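Local atomic coordinates of peptidoglycan-N-acetylmuramic acid deacetylase PdaA (Bacillus subtilis, PDB entry 1NY1), a protein that removes the acetyl group from N-acetylmuramic acid residues of peptidoglycan, a step toward the muramic delta-lactam of the spore cortex that is required for germination. Residues A[62-67]-A[208-213]; A[43-48]-A[219-224]; A[101-106]-A[120-125]; A[32-37]-A[159-164]. All coordinates share one frame; numbering follows the deposited sequence.

Contact 1 (A[62-67]-A[208-213]); sequences LDVLKK and ALDDAI
With CG anti to the backbone N in both K67 (chi1 165°) and D210 (chi1 -170°), and the lysine chain extended beyond CG, the ammonium and the carboxylate are brought together in a salt bridge. K67 NZ stands 2.8 Å from D210 OD1, on that oxygen's syn lone pair, while its second bond, to OD2, is weak. OD1 also takes a hydrogen bond from H68, so one oxygen serves two donors. V64 likewise sets CG1 anti to N, laying that methyl 3.5 Å from D210 CA, against the backbone of the facing helix. The two helices are neighbours on the outside of the parallel sheet, as expected of the distorted (beta/alpha)-barrel of the NodB family; the axes of the two segments approach to 9.6 Å at 18°, nearly parallel. Deeper in, toward strand 44-51, L65 CD2 touches L209 CD2 and I213 CD1, each at 4.2 Å; the L65 and I213 side chains meet at about a right angle. L65 and L209 also pack on L47 and F49.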
loop_
_atom_site.group_PDB
_atom_site.type_symbol
_atom_site.label_atom_id
_atom_site.label_comp_id
_atom_site.label_asym_id
_atom_site.label_seq_id
_atom_site.Cartn_x
_atom_site.Cartn_y
_atom_site.Cartn_z
ATOM N N LEU A 62 2.319 13.413 5.496
ATOM C CA LEU A 62 1.194 14.047 4.823
ATOM C C LEU A 62 1.595 15.433 4.304
ATOM O O LEU A 62 1.172 15.828 3.222
ATOM C CB LEU A 62 -0.004 14.141 5.777
ATOM C CG LEU A 62 -0.726 12.806 6.034
ATOM C CD1 LEU A 62 -1.740 12.959 7.162
ATOM C CD2 LEU A 62 -1.425 12.344 4.755
ATOM N N ASP A 63 2.416 16.157 5.062
ATOM C CA ASP A 63 2.863 17.484 4.638
ATOM C C ASP A 63 3.722 17.375 3.381
ATOM O O ASP A 63 3.602 18.184 2.457
ATOM C CB ASP A 63 3.679 18.183 5.736
ATOM C CG ASP A 63 2.853 18.517 6.971
ATOM O OD1 ASP A 63 1.615 18.643 6.860
ATOM O OD2 ASP A 63 3.452 18.670 8.056
ATOM N N VAL A 64 4.593 16.371 3.352
ATOM C CA VAL A 64 5.472 16.142 2.209
ATOM C C VAL A 64 4.662 15.805 0.957
ATOM O O VAL A 64 4.938 16.320 -0.129
ATOM C CB VAL A 64 6.474 14.999 2.518
ATOM C CG1 VAL A 64 7.221 14.583 1.254
ATOM C CG2 VAL A 64 7.460 15.459 3.588
ATOM N N LEU A 65 3.654 14.949 1.104
ATOM C CA LEU A 65 2.823 14.578 -0.033
ATOM C C LEU A 65 2.037 15.779 -0.559
ATOM O O LEU A 65 1.823 15.908 -1.763
ATOM C CB LEU A 65 1.867 13.445 0.352
ATOM C CG LEU A 65 2.549 12.094 0.620
ATOM C CD1 LEU A 65 1.530 11.098 1.148
ATOM C CD2 LEU A 65 3.189 11.566 -0.666
ATOM N N LYS A 66 1.614 16.657 0.345
ATOM C CA LYS A 66 0.869 17.848 -0.048
ATOM C C LYS A 66 1.799 18.794 -0.804
ATOM O O LYS A 66 1.431 19.343 -1.843
ATOM C CB LYS A 66 0.314 18.557 1.189
ATOM C CG LYS A 66 -0.494 19.798 0.870
ATOM C CD LYS A 66 -0.959 20.486 2.133
ATOM C CE LYS A 66 -1.708 21.765 1.801
ATOM N NZ LYS A 66 -2.009 22.563 3.024
ATOM N N LYS A 67 3.004 18.977 -0.271
ATOM C CA LYS A 67 4.000 19.843 -0.887
ATOM C C LYS A 67 4.280 19.443 -2.336
ATOM O O LYS A 67 4.418 20.301 -3.209
ATOM C CB LYS A 67 5.303 19.793 -0.085
ATOM C CG LYS A 67 6.502 20.360 -0.820
ATOM C CD LYS A 67 7.795 20.074 -0.073
ATOM C CE LYS A 67 9.003 20.276 -0.985
ATOM N NZ LYS A 67 10.267 19.817 -0.342
ATOM N N ALA A 208 13.188 11.360 4.020
ATOM C CA ALA A 208 13.694 10.509 2.949
ATOM C C ALA A 208 12.713 10.559 1.781
ATOM O O ALA A 208 13.118 10.679 0.626
ATOM C CB ALA A 208 13.863 9.067 3.439
ATOM N N LEU A 209 11.418 10.482 2.086
ATOM C CA LEU A 209 10.389 10.521 1.049
ATOM C C LEU A 209 10.410 11.858 0.309
ATOM O O LEU A 209 10.253 11.910 -0.915
ATOM C CB LEU A 209 9.003 10.295 1.661
ATOM C CG LEU A 209 7.800 10.311 0.705
ATOM C CD1 LEU A 209 7.885 9.149 -0.286
ATOM C CD2 LEU A 209 6.518 10.201 1.520
ATOM N N ASP A 210 10.601 12.939 1.058
ATOM C CA ASP A 210 10.659 14.275 0.472
ATOM C C ASP A 210 11.780 14.307 -0.583
ATOM O O ASP A 210 11.561 14.726 -1.722
ATOM C CB ASP A 210 10.916 15.301 1.584
ATOM C CG ASP A 210 10.756 16.741 1.124
ATOM O OD1 ASP A 210 10.434 16.992 -0.064
ATOM O OD2 ASP A 210 10.953 17.631 1.976
ATOM N N ASP A 211 12.972 13.847 -0.205
ATOM C CA ASP A 211 14.118 13.822 -1.118
ATOM C C ASP A 211 13.905 12.876 -2.292
ATOM O O ASP A 211 14.271 13.182 -3.429
ATOM C CB ASP A 211 15.395 13.401 -0.381
ATOM C CG ASP A 211 15.842 14.417 0.658
ATOM O OD1 ASP A 211 15.218 15.494 0.756
ATOM O OD2 ASP A 211 16.823 14.132 1.374
ATOM N N ALA A 212 13.322 11.717 -2.011
ATOM C CA ALA A 212 13.071 10.717 -3.040
ATOM C C ALA A 212 12.119 11.238 -4.108
ATOM O O ALA A 212 12.369 11.073 -5.298
ATOM C CB ALA A 212 12.507 9.444 -2.409
ATOM N N ILE A 213 11.022 11.864 -3.691
ATOM C CA ILE A 213 10.072 12.392 -4.664
ATOM C C ILE A 213 10.747 13.492 -5.478
ATOM O O ILE A 213 10.659 13.511 -6.706
ATOM C CB ILE A 213 8.813 12.966 -3.984
ATOM C CG1 ILE A 213 8.028 11.834 -3.320
ATOM C CG2 ILE A 213 7.928 13.658 -5.026
ATOM C CD1 ILE A 213 6.877 12.317 -2.474
#

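Contact 2 (A[43-48]-A[219-224]); sequences KTIYLT and QGYTFK
K43 NZ donates to Q219 O at 2.9 Å, approaching from above the carbonyl plane, 39° out of it, and a water links the same ammonium to Q219 OE1. Three backbone bonds follow in parallel register: T222 N to K43 O, I45 N to T222 O (2.9 Å) and K224 N to I45 O (3.0 Å). A second water joins L47 N to K224 O. Strands 44-51 and 222-224 thus pair in the curled parallel sheet of the NodB (beta/alpha)-barrel. Y221 lies between two aliphatic groups: K43 CE is over one ring face and I45 CD1 over the opposite one, 3.9 Å from the centroid. On the I45 side of the sheet, where helix 205-219 packs through L216, F223 CE1 meets I45 CG2 at 3.6 Å. On the other side, T44 CG2 rests 3.7 Å from CG of K224; the K224 ammonium forms salt bridges with E42 and E232. Regular strand pairing is short, with lysine and water continuing the polar links at its ends.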
loop_
_atom_site.group_PDB
_atom_site.type_symbol
_atom_site.label_atom_id
_atom_site.label_comp_id
_atom_site.label_asym_id
_atom_site.label_seq_id
_atom_site.Cartn_x
_atom_site.Cartn_y
_atom_site.Cartn_z
ATOM N N LYS A 43 7.172 6.099 -17.116
ATOM C CA LYS A 43 7.901 6.345 -15.868
ATOM C C LYS A 43 6.972 6.910 -14.803
ATOM O O LYS A 43 6.966 8.112 -14.524
ATOM C CB LYS A 43 9.072 7.309 -16.109
ATOM C CG LYS A 43 10.162 6.730 -17.004
ATOM C CD LYS A 43 11.292 7.722 -17.289
ATOM C CE LYS A 43 12.348 7.737 -16.191
ATOM N NZ LYS A 43 13.536 8.552 -16.597
ATOM N N THR A 44 6.195 6.013 -14.211
ATOM C CA THR A 44 5.229 6.360 -13.187
ATOM C C THR A 44 5.431 5.486 -11.959
ATOM O O THR A 44 5.788 4.315 -12.074
ATOM C CB THR A 44 3.795 6.151 -13.707
ATOM O OG1 THR A 44 3.567 7.020 -14.821
ATOM C CG2 THR A 44 2.773 6.438 -12.615
ATOM N N ILE A 45 5.210 6.077 -10.792
ATOM C CA ILE A 45 5.326 5.385 -9.516
ATOM C C ILE A 45 4.045 5.653 -8.729
ATOM O O ILE A 45 3.494 6.754 -8.786
ATOM C CB ILE A 45 6.543 5.897 -8.715
ATOM C CG1 ILE A 45 7.840 5.413 -9.377
ATOM C CG2 ILE A 45 6.468 5.420 -7.265
ATOM C CD1 ILE A 45 9.101 6.111 -8.856
ATOM N N TYR A 46 3.568 4.636 -8.018
ATOM C CA TYR A 46 2.352 4.740 -7.209
ATOM C C TYR A 46 2.774 4.526 -5.760
ATOM O O TYR A 46 3.278 3.460 -5.412
ATOM C CB TYR A 46 1.346 3.649 -7.603
ATOM C CG TYR A 46 1.133 3.528 -9.094
ATOM C CD1 TYR A 46 0.123 4.244 -9.738
ATOM C CD2 TYR A 46 1.988 2.746 -9.874
ATOM C CE1 TYR A 46 -0.027 4.186 -11.123
ATOM C CE2 TYR A 46 1.851 2.682 -11.255
ATOM C CZ TYR A 46 0.849 3.403 -11.875
ATOM O OH TYR A 46 0.736 3.364 -13.244
ATOM N N LEU A 47 2.577 5.530 -4.916
ATOM C CA LEU A 47 2.963 5.400 -3.515
ATOM C C LEU A 47 1.844 4.819 -2.657
ATOM O O LEU A 47 0.699 5.258 -2.744
ATOM C CB LEU A 47 3.370 6.766 -2.948
ATOM C CG LEU A 47 4.584 7.445 -3.598
ATOM C CD1 LEU A 47 4.850 8.784 -2.924
ATOM C CD2 LEU A 47 5.802 6.538 -3.472
ATOM N N THR A 48 2.175 3.815 -1.849
ATOM C CA THR A 48 1.204 3.224 -0.932
ATOM C C THR A 48 1.904 3.086 0.416
ATOM O O THR A 48 3.136 2.968 0.490
ATOM C CB THR A 48 0.689 1.820 -1.378
ATOM O OG1 THR A 48 1.683 0.825 -1.107
ATOM C CG2 THR A 48 0.345 1.810 -2.862
ATOM N N GLN A 219 14.211 13.061 -12.382
ATOM C CA GLN A 219 14.596 12.003 -13.315
ATOM C C GLN A 219 13.560 11.813 -14.414
ATOM O O GLN A 219 13.841 11.193 -15.439
ATOM C CB GLN A 219 14.770 10.669 -12.588
ATOM C CG GLN A 219 16.010 10.559 -11.735
ATOM C CD GLN A 219 16.132 9.188 -11.096
ATOM O OE1 GLN A 219 15.968 8.165 -11.765
ATOM N NE2 GLN A 219 16.428 9.159 -9.801
ATOM N N GLY A 220 12.353 12.323 -14.192
ATOM C CA GLY A 220 11.313 12.185 -15.194
ATOM C C GLY A 220 10.158 11.294 -14.779
ATOM O O GLY A 220 9.334 10.917 -15.613
ATOM N N TYR A 221 10.099 10.947 -13.495
ATOM C CA TYR A 221 9.022 10.108 -12.969
ATOM C C TYR A 221 7.821 10.951 -12.577
ATOM O O TYR A 221 7.962 12.094 -12.132
ATOM C CB TYR A 221 9.481 9.335 -11.723
ATOM C CG TYR A 221 10.197 8.035 -12.003
ATOM C CD1 TYR A 221 9.488 6.880 -12.323
ATOM C CD2 TYR A 221 11.588 7.962 -11.950
ATOM C CE1 TYR A 221 10.150 5.680 -12.587
ATOM C CE2 TYR A 221 12.258 6.768 -12.213
ATOM C CZ TYR A 221 11.533 5.634 -12.531
ATOM O OH TYR A 221 12.194 4.460 -12.813
ATOM N N THR A 222 6.641 10.367 -12.746
ATOM C CA THR A 222 5.378 11.002 -12.384
ATOM C C THR A 222 4.745 10.083 -11.340
ATOM O O THR A 222 4.802 8.861 -11.478
ATOM C CB THR A 222 4.424 11.112 -13.599
ATOM O OG1 THR A 222 4.926 12.095 -14.514
ATOM C CG2 THR A 222 3.020 11.510 -13.153
ATOM N N PHE A 223 4.160 10.670 -10.301
ATOM C CA PHE A 223 3.515 9.901 -9.236
ATOM C C PHE A 223 2.002 9.915 -9.396
ATOM O O PHE A 223 1.389 10.980 -9.455
ATOM C CB PHE A 223 3.886 10.482 -7.869
ATOM C CG PHE A 223 5.324 10.278 -7.499
ATOM C CD1 PHE A 223 5.725 9.126 -6.824
ATOM C CD2 PHE A 223 6.289 11.214 -7.865
ATOM C CE1 PHE A 223 7.067 8.911 -6.518
ATOM C CE2 PHE A 223 7.632 11.007 -7.565
ATOM C CZ PHE A 223 8.025 9.852 -6.890
ATOM N N LYS A 224 1.404 8.732 -9.472
ATOM C CA LYS A 224 -0.044 8.620 -9.616
ATOM C C LYS A 224 -0.607 7.782 -8.471
ATOM O O LYS A 224 0.142 7.129 -7.749
ATOM C CB LYS A 224 -0.396 7.986 -10.964
ATOM C CG LYS A 224 0.006 8.834 -12.167
ATOM C CD LYS A 224 -0.433 8.186 -13.473
ATOM C CE LYS A 224 -0.065 9.047 -14.679
ATOM N NZ LYS A 224 -0.432 8.386 -15.961
HETATM O O HOH W 1 6.639 10.488 -16.403
HETATM O O HOH W 2 15.706 7.962 -14.594
HETATM O O HOH W 3 1.447 8.091 -5.670
#

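Contact 3 (A[101-106]-A[120-125]); sequences HSFHHP and LDSVNE
F103 and S122 meet closely: the serine hydroxyl OG lies 3.1 Å from F103 CB and equally near ring atom CD2, approaching the ring obliquely. Two torsions produce this. S122 holds OG between its backbone N and carbonyl carbon (chi1 57°), where it can bond to D118 O one turn back, with a weaker bond to E119 O; F103 sets CG anti to its own N (chi1 -158°), which brings the CD2 side of the ring up to that hydroxyl. The polar hydrogen is therefore engaged within the helix, and the oxygen is left in close contact with the phenylalanine. V123 N comes to the edge of the same ring, near its plane. Beside it V123 places CG2 anti to the carbonyl carbon, so that this methyl presses on the loop backbone, 3.3 Å from F103 N and 3.4 Å from S102 C. L120 CD2 reaches S102 CA at 4.1 Å. No hydrogen bond joins the two segments directly, but N100 bonds both S102 N and L120 O through its side chain. Within the loop, H104 turns a ring face to F103 CD1, 3.5 Å above its plane, and its ND1 bonds E119. H105 CD2 sits over the centre of the H101 ring. H101 and H105, assigned as ligands of a divalent metal cation, have the His-x-x-x-His spacing of the NodB family, on a loop packed against helix 113-131.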
loop_
_atom_site.group_PDB
_atom_site.type_symbol
_atom_site.label_atom_id
_atom_site.label_comp_id
_atom_site.label_asym_id
_atom_site.label_seq_id
_atom_site.Cartn_x
_atom_site.Cartn_y
_atom_site.Cartn_z
ATOM N N HIS A 101 -6.587 -2.554 5.644
ATOM C CA HIS A 101 -5.539 -3.469 6.086
ATOM C C HIS A 101 -6.102 -4.414 7.155
ATOM O O HIS A 101 -5.354 -5.006 7.940
ATOM C CB HIS A 101 -4.347 -2.690 6.652
ATOM C CG HIS A 101 -3.038 -3.399 6.498
ATOM N ND1 HIS A 101 -1.882 -2.980 7.121
ATOM C CD2 HIS A 101 -2.701 -4.496 5.780
ATOM C CE1 HIS A 101 -0.891 -3.790 6.795
ATOM N NE2 HIS A 101 -1.361 -4.719 5.982
ATOM N N SER A 102 -7.428 -4.542 7.159
ATOM C CA SER A 102 -8.182 -5.385 8.090
ATOM C C SER A 102 -8.191 -4.774 9.481
ATOM O O SER A 102 -7.270 -4.053 9.861
ATOM C CB SER A 102 -7.610 -6.802 8.160
ATOM O OG SER A 102 -6.645 -6.921 9.189
ATOM N N PHE A 103 -9.234 -5.074 10.244
ATOM C CA PHE A 103 -9.362 -4.515 11.574
ATOM C C PHE A 103 -8.323 -4.986 12.580
ATOM O O PHE A 103 -7.658 -4.163 13.208
ATOM C CB PHE A 103 -10.762 -4.777 12.121
ATOM C CG PHE A 103 -11.154 -3.830 13.207
ATOM C CD1 PHE A 103 -10.744 -4.042 14.518
ATOM C CD2 PHE A 103 -11.876 -2.679 12.904
ATOM C CE1 PHE A 103 -11.044 -3.119 15.513
ATOM C CE2 PHE A 103 -12.182 -1.750 13.886
ATOM C CZ PHE A 103 -11.766 -1.966 15.196
ATOM N N HIS A 104 -8.184 -6.300 12.734
ATOM C CA HIS A 104 -7.231 -6.858 13.689
ATOM C C HIS A 104 -5.931 -7.333 13.053
ATOM O O HIS A 104 -5.090 -7.936 13.720
ATOM C CB HIS A 104 -7.874 -8.013 14.457
ATOM C CG HIS A 104 -9.078 -7.615 15.248
ATOM N ND1 HIS A 104 -10.364 -7.903 14.843
ATOM C CD2 HIS A 104 -9.194 -6.937 16.414
ATOM C CE1 HIS A 104 -11.220 -7.421 15.727
ATOM N NE2 HIS A 104 -10.535 -6.830 16.689
ATOM N N HIS A 105 -5.772 -7.060 11.762
ATOM C CA HIS A 105 -4.573 -7.445 11.027
ATOM C C HIS A 105 -4.218 -8.921 11.249
ATOM O O HIS A 105 -3.064 -9.262 11.518
ATOM C CB HIS A 105 -3.408 -6.538 11.452
ATOM C CG HIS A 105 -2.235 -6.575 10.522
ATOM N ND1 HIS A 105 -1.171 -7.433 10.696
ATOM C CD2 HIS A 105 -1.966 -5.866 9.399
ATOM C CE1 HIS A 105 -0.295 -7.249 9.723
ATOM N NE2 HIS A 105 -0.754 -6.304 8.922
ATOM N N PRO A 106 -5.210 -9.821 11.128
ATOM C CA PRO A 106 -4.950 -11.247 11.326
ATOM C C PRO A 106 -4.532 -11.936 10.031
ATOM O O PRO A 106 -4.474 -11.312 8.972
ATOM C CB PRO A 106 -6.290 -11.756 11.817
ATOM C CG PRO A 106 -7.230 -11.005 10.914
ATOM C CD PRO A 106 -6.649 -9.587 10.899
ATOM N N LEU A 120 -13.034 -6.760 7.405
ATOM C CA LEU A 120 -12.900 -5.680 6.439
ATOM C C LEU A 120 -13.954 -4.590 6.603
ATOM O O LEU A 120 -13.623 -3.404 6.625
ATOM C CB LEU A 120 -12.942 -6.241 5.014
ATOM C CG LEU A 120 -11.904 -7.323 4.696
ATOM C CD1 LEU A 120 -11.987 -7.703 3.225
ATOM C CD2 LEU A 120 -10.513 -6.816 5.032
ATOM N N ASP A 121 -15.220 -4.977 6.736
ATOM C CA ASP A 121 -16.267 -3.979 6.878
ATOM C C ASP A 121 -16.066 -3.090 8.094
ATOM O O ASP A 121 -16.334 -1.891 8.037
ATOM C CB ASP A 121 -17.647 -4.621 6.972
ATOM C CG ASP A 121 -18.741 -3.588 7.176
ATOM O OD1 ASP A 121 -18.947 -2.753 6.269
ATOM O OD2 ASP A 121 -19.384 -3.596 8.243
ATOM N N SER A 122 -15.596 -3.677 9.189
ATOM C CA SER A 122 -15.382 -2.919 10.413
ATOM C C SER A 122 -14.445 -1.729 10.203
ATOM O O SER A 122 -14.639 -0.670 10.800
ATOM C CB SER A 122 -14.856 -3.836 11.525
ATOM O OG SER A 122 -13.663 -4.501 11.141
ATOM N N VAL A 123 -13.437 -1.890 9.351
ATOM C CA VAL A 123 -12.511 -0.790 9.088
ATOM C C VAL A 123 -13.242 0.337 8.360
ATOM O O VAL A 123 -13.162 1.497 8.762
ATOM C CB VAL A 123 -11.298 -1.255 8.241
ATOM C CG1 VAL A 123 -10.401 -0.059 7.906
ATOM C CG2 VAL A 123 -10.500 -2.293 9.012
ATOM N N ASN A 124 -13.968 -0.011 7.301
ATOM C CA ASN A 124 -14.718 0.980 6.528
ATOM C C ASN A 124 -15.749 1.673 7.414
ATOM O O ASN A 124 -15.947 2.886 7.322
ATOM C CB ASN A 124 -15.420 0.305 5.347
ATOM C CG ASN A 124 -14.443 -0.220 4.317
ATOM O OD1 ASN A 124 -14.774 -1.099 3.521
ATOM N ND2 ASN A 124 -13.230 0.325 4.320
ATOM N N GLU A 125 -16.396 0.889 8.272
ATOM C CA GLU A 125 -17.405 1.405 9.194
ATOM C C GLU A 125 -16.816 2.538 10.036
ATOM O O GLU A 125 -17.383 3.628 10.105
ATOM C CB GLU A 125 -17.908 0.272 10.105
ATOM C CG GLU A 125 -18.804 0.704 11.273
ATOM C CD GLU A 125 -20.287 0.757 10.930
ATOM O OE1 GLU A 125 -20.659 0.503 9.766
ATOM O OE2 GLU A 125 -21.087 1.054 11.840
#

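Contact 4 (A[32-37]-A[159-164]); sequences YDAFYL and YQTVFW
F35 and V162 form the apolar centre, their side chains side by side and pointing the same way, with F35 CZ 3.9 Å from V162 CG2. F35 keeps CG between its backbone N and carbonyl carbon (chi1 55°), which turns the ring back over the facing 160-162 backbone: one ring face receives T161 O, and CE2 meets Q160 CG at 3.8 Å. Flanking this, A34 CB touches F163 CE2 at 4.0 Å and Y36 CB touches F163 CB at 3.7 Å. The F163 ring also stacks on W8. The backbone joins in a single bridge: F163 N donates to F35 O at 2.9 Å with a nearly straight 167° angle, whereas F35 N to T161 O, at 3.4 Å, is weak. At the polar edge a water connects Y32 O with T161 N. The segment after helix 23-31 thus lies along strand 160-161 and the chain that follows it, beside the active site of the NodB fold: W164 is about 6 Å, side chain to side chain, from D50, the probable proton acceptor.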
loop_
_atom_site.group_PDB
_atom_site.type_symbol
_atom_site.label_atom_id
_atom_site.label_comp_id
_atom_site.label_asym_id
_atom_site.label_seq_id
_atom_site.Cartn_x
_atom_site.Cartn_y
_atom_site.Cartn_z
ATOM N N TYR A 32 -7.713 -13.184 -10.214
ATOM C CA TYR A 32 -8.536 -12.472 -9.245
ATOM C C TYR A 32 -8.361 -10.957 -9.316
ATOM O O TYR A 32 -8.702 -10.240 -8.380
ATOM C CB TYR A 32 -8.224 -12.990 -7.838
ATOM C CG TYR A 32 -8.629 -14.438 -7.650
ATOM C CD1 TYR A 32 -9.969 -14.792 -7.505
ATOM C CD2 TYR A 32 -7.679 -15.460 -7.689
ATOM C CE1 TYR A 32 -10.358 -16.129 -7.408
ATOM C CE2 TYR A 32 -8.055 -16.801 -7.595
ATOM C CZ TYR A 32 -9.396 -17.127 -7.458
ATOM O OH TYR A 32 -9.781 -18.447 -7.386
ATOM N N ASP A 33 -7.831 -10.480 -10.438
ATOM C CA ASP A 33 -7.623 -9.048 -10.659
ATOM C C ASP A 33 -6.650 -8.351 -9.712
ATOM O O ASP A 33 -6.565 -7.124 -9.716
ATOM C CB ASP A 33 -8.961 -8.304 -10.608
ATOM C CG ASP A 33 -9.914 -8.747 -11.695
ATOM O OD1 ASP A 33 -9.490 -8.794 -12.871
ATOM O OD2 ASP A 33 -11.085 -9.040 -11.373
ATOM N N ALA A 34 -5.923 -9.112 -8.902
ATOM C CA ALA A 34 -4.964 -8.506 -7.983
ATOM C C ALA A 34 -3.745 -8.071 -8.792
ATOM O O ALA A 34 -3.492 -8.611 -9.867
ATOM C CB ALA A 34 -4.557 -9.509 -6.913
ATOM N N PHE A 35 -2.992 -7.095 -8.294
ATOM C CA PHE A 35 -1.809 -6.638 -9.022
ATOM C C PHE A 35 -0.723 -6.129 -8.092
ATOM O O PHE A 35 -0.972 -5.876 -6.912
ATOM C CB PHE A 35 -2.194 -5.540 -10.022
ATOM C CG PHE A 35 -2.908 -4.378 -9.399
ATOM C CD1 PHE A 35 -2.199 -3.357 -8.771
ATOM C CD2 PHE A 35 -4.297 -4.322 -9.405
ATOM C CE1 PHE A 35 -2.864 -2.299 -8.154
ATOM C CE2 PHE A 35 -4.974 -3.271 -8.791
ATOM C CZ PHE A 35 -4.255 -2.257 -8.163
ATOM N N TYR A 36 0.488 -5.994 -8.622
ATOM C CA TYR A 36 1.607 -5.492 -7.830
ATOM C C TYR A 36 2.379 -4.433 -8.600
ATOM O O TYR A 36 3.329 -3.846 -8.087
ATOM C CB TYR A 36 2.545 -6.626 -7.422
ATOM C CG TYR A 36 3.136 -7.444 -8.553
ATOM C CD1 TYR A 36 2.415 -8.485 -9.133
ATOM C CD2 TYR A 36 4.450 -7.238 -8.972
ATOM C CE1 TYR A 36 2.992 -9.314 -10.095
ATOM C CE2 TYR A 36 5.041 -8.061 -9.935
ATOM C CZ TYR A 36 4.309 -9.099 -10.485
ATOM O OH TYR A 36 4.899 -9.941 -11.396
ATOM N N LEU A 37 1.947 -4.191 -9.833
ATOM C CA LEU A 37 2.555 -3.187 -10.693
ATOM C C LEU A 37 1.473 -2.393 -11.411
ATOM O O LEU A 37 0.360 -2.880 -11.612
ATOM C CB LEU A 37 3.459 -3.846 -11.739
ATOM C CG LEU A 37 4.806 -4.410 -11.285
ATOM C CD1 LEU A 37 5.354 -5.345 -12.354
ATOM C CD2 LEU A 37 5.779 -3.271 -11.011
ATOM N N TYR A 159 -13.543 -6.412 -3.152
ATOM C CA TYR A 159 -12.218 -5.875 -2.877
ATOM C C TYR A 159 -11.177 -6.160 -3.938
ATOM O O TYR A 159 -11.108 -7.253 -4.506
ATOM C CB TYR A 159 -11.705 -6.388 -1.529
ATOM C CG TYR A 159 -12.271 -5.647 -0.348
ATOM C CD1 TYR A 159 -11.704 -4.441 0.075
ATOM C CD2 TYR A 159 -13.387 -6.130 0.335
ATOM C CE1 TYR A 159 -12.236 -3.736 1.149
ATOM C CE2 TYR A 159 -13.929 -5.426 1.411
ATOM C CZ TYR A 159 -13.351 -4.235 1.811
ATOM O OH TYR A 159 -13.884 -3.531 2.871
ATOM N N GLN A 160 -10.369 -5.144 -4.196
ATOM C CA GLN A 160 -9.284 -5.233 -5.148
ATOM C C GLN A 160 -8.054 -5.404 -4.262
ATOM O O GLN A 160 -7.779 -4.550 -3.421
ATOM C CB GLN A 160 -9.175 -3.927 -5.930
ATOM C CG GLN A 160 -8.278 -4.015 -7.130
ATOM C CD GLN A 160 -8.936 -4.745 -8.275
ATOM O OE1 GLN A 160 -8.265 -5.229 -9.179
ATOM N NE2 GLN A 160 -10.264 -4.820 -8.248
ATOM N N THR A 161 -7.333 -6.508 -4.421
ATOM C CA THR A 161 -6.148 -6.734 -3.603
ATOM C C THR A 161 -4.937 -6.075 -4.246
ATOM O O THR A 161 -4.638 -6.307 -5.417
ATOM C CB THR A 161 -5.899 -8.242 -3.392
ATOM O OG1 THR A 161 -6.968 -8.784 -2.609
ATOM C CG2 THR A 161 -4.578 -8.479 -2.660
ATOM N N VAL A 162 -4.248 -5.245 -3.468
ATOM C CA VAL A 162 -3.089 -4.509 -3.951
ATOM C C VAL A 162 -1.799 -4.949 -3.263
ATOM O O VAL A 162 -1.659 -4.814 -2.046
ATOM C CB VAL A 162 -3.283 -2.989 -3.710
ATOM C CG1 VAL A 162 -2.125 -2.208 -4.300
ATOM C CG2 VAL A 162 -4.610 -2.529 -4.305
ATOM N N PHE A 163 -0.866 -5.489 -4.041
ATOM C CA PHE A 163 0.415 -5.908 -3.489
ATOM C C PHE A 163 1.425 -4.793 -3.722
ATOM O O PHE A 163 1.066 -3.616 -3.660
ATOM C CB PHE A 163 0.865 -7.221 -4.134
ATOM C CG PHE A 163 0.028 -8.397 -3.726
ATOM C CD1 PHE A 163 0.043 -8.845 -2.412
ATOM C CD2 PHE A 163 -0.809 -9.025 -4.638
ATOM C CE1 PHE A 163 -0.769 -9.904 -2.007
ATOM C CE2 PHE A 163 -1.626 -10.083 -4.245
ATOM C CZ PHE A 163 -1.605 -10.521 -2.929
ATOM N N TRP A 164 2.680 -5.137 -3.986
ATOM C CA TRP A 164 3.685 -4.106 -4.204
ATOM C C TRP A 164 4.875 -4.627 -4.986
ATOM O O TRP A 164 5.044 -5.840 -5.150
ATOM C CB TRP A 164 4.149 -3.523 -2.859
ATOM C CG TRP A 164 4.767 -4.527 -1.929
ATOM C CD1 TRP A 164 6.095 -4.821 -1.796
ATOM C CD2 TRP A 164 4.069 -5.405 -1.035
ATOM N NE1 TRP A 164 6.268 -5.834 -0.872
ATOM C CE2 TRP A 164 5.040 -6.210 -0.392
ATOM C CE3 TRP A 164 2.715 -5.590 -0.714
ATOM C CZ2 TRP A 164 4.699 -7.188 0.550
ATOM C CZ3 TRP A 164 2.374 -6.562 0.224
ATOM C CH2 TRP A 164 3.366 -7.350 0.843
HETATM O O HOH W 4 -7.993 -8.426 -6.519
HETATM O O HOH W 5 -10.646 -7.890 -7.619
#

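How the contacts relate
Contacts 1 and 2 are adjoining layers of one unit, their centres about 13 Å apart. Strand 44-51 leads into helix 58-67 and helix 205-219 into strand 222-224, so the helix pair is nested within the loop closed by the strand pair; I213 CG2 meets F223 CE2 at 3.7 Å between them. Contact 3 is nested inside the other three along the chain and lies about 28 Å, centre to centre, from contact 2. Contact 4 alternates with contacts 1 and 2 in sequence and is joined to contact 3 where N124 OD1 and Y159 OH hydrogen bond. The strands near the start and end of the NodB region thus pair directly, while the metal-binding loop lies on the opposite side of the chain's centre from them.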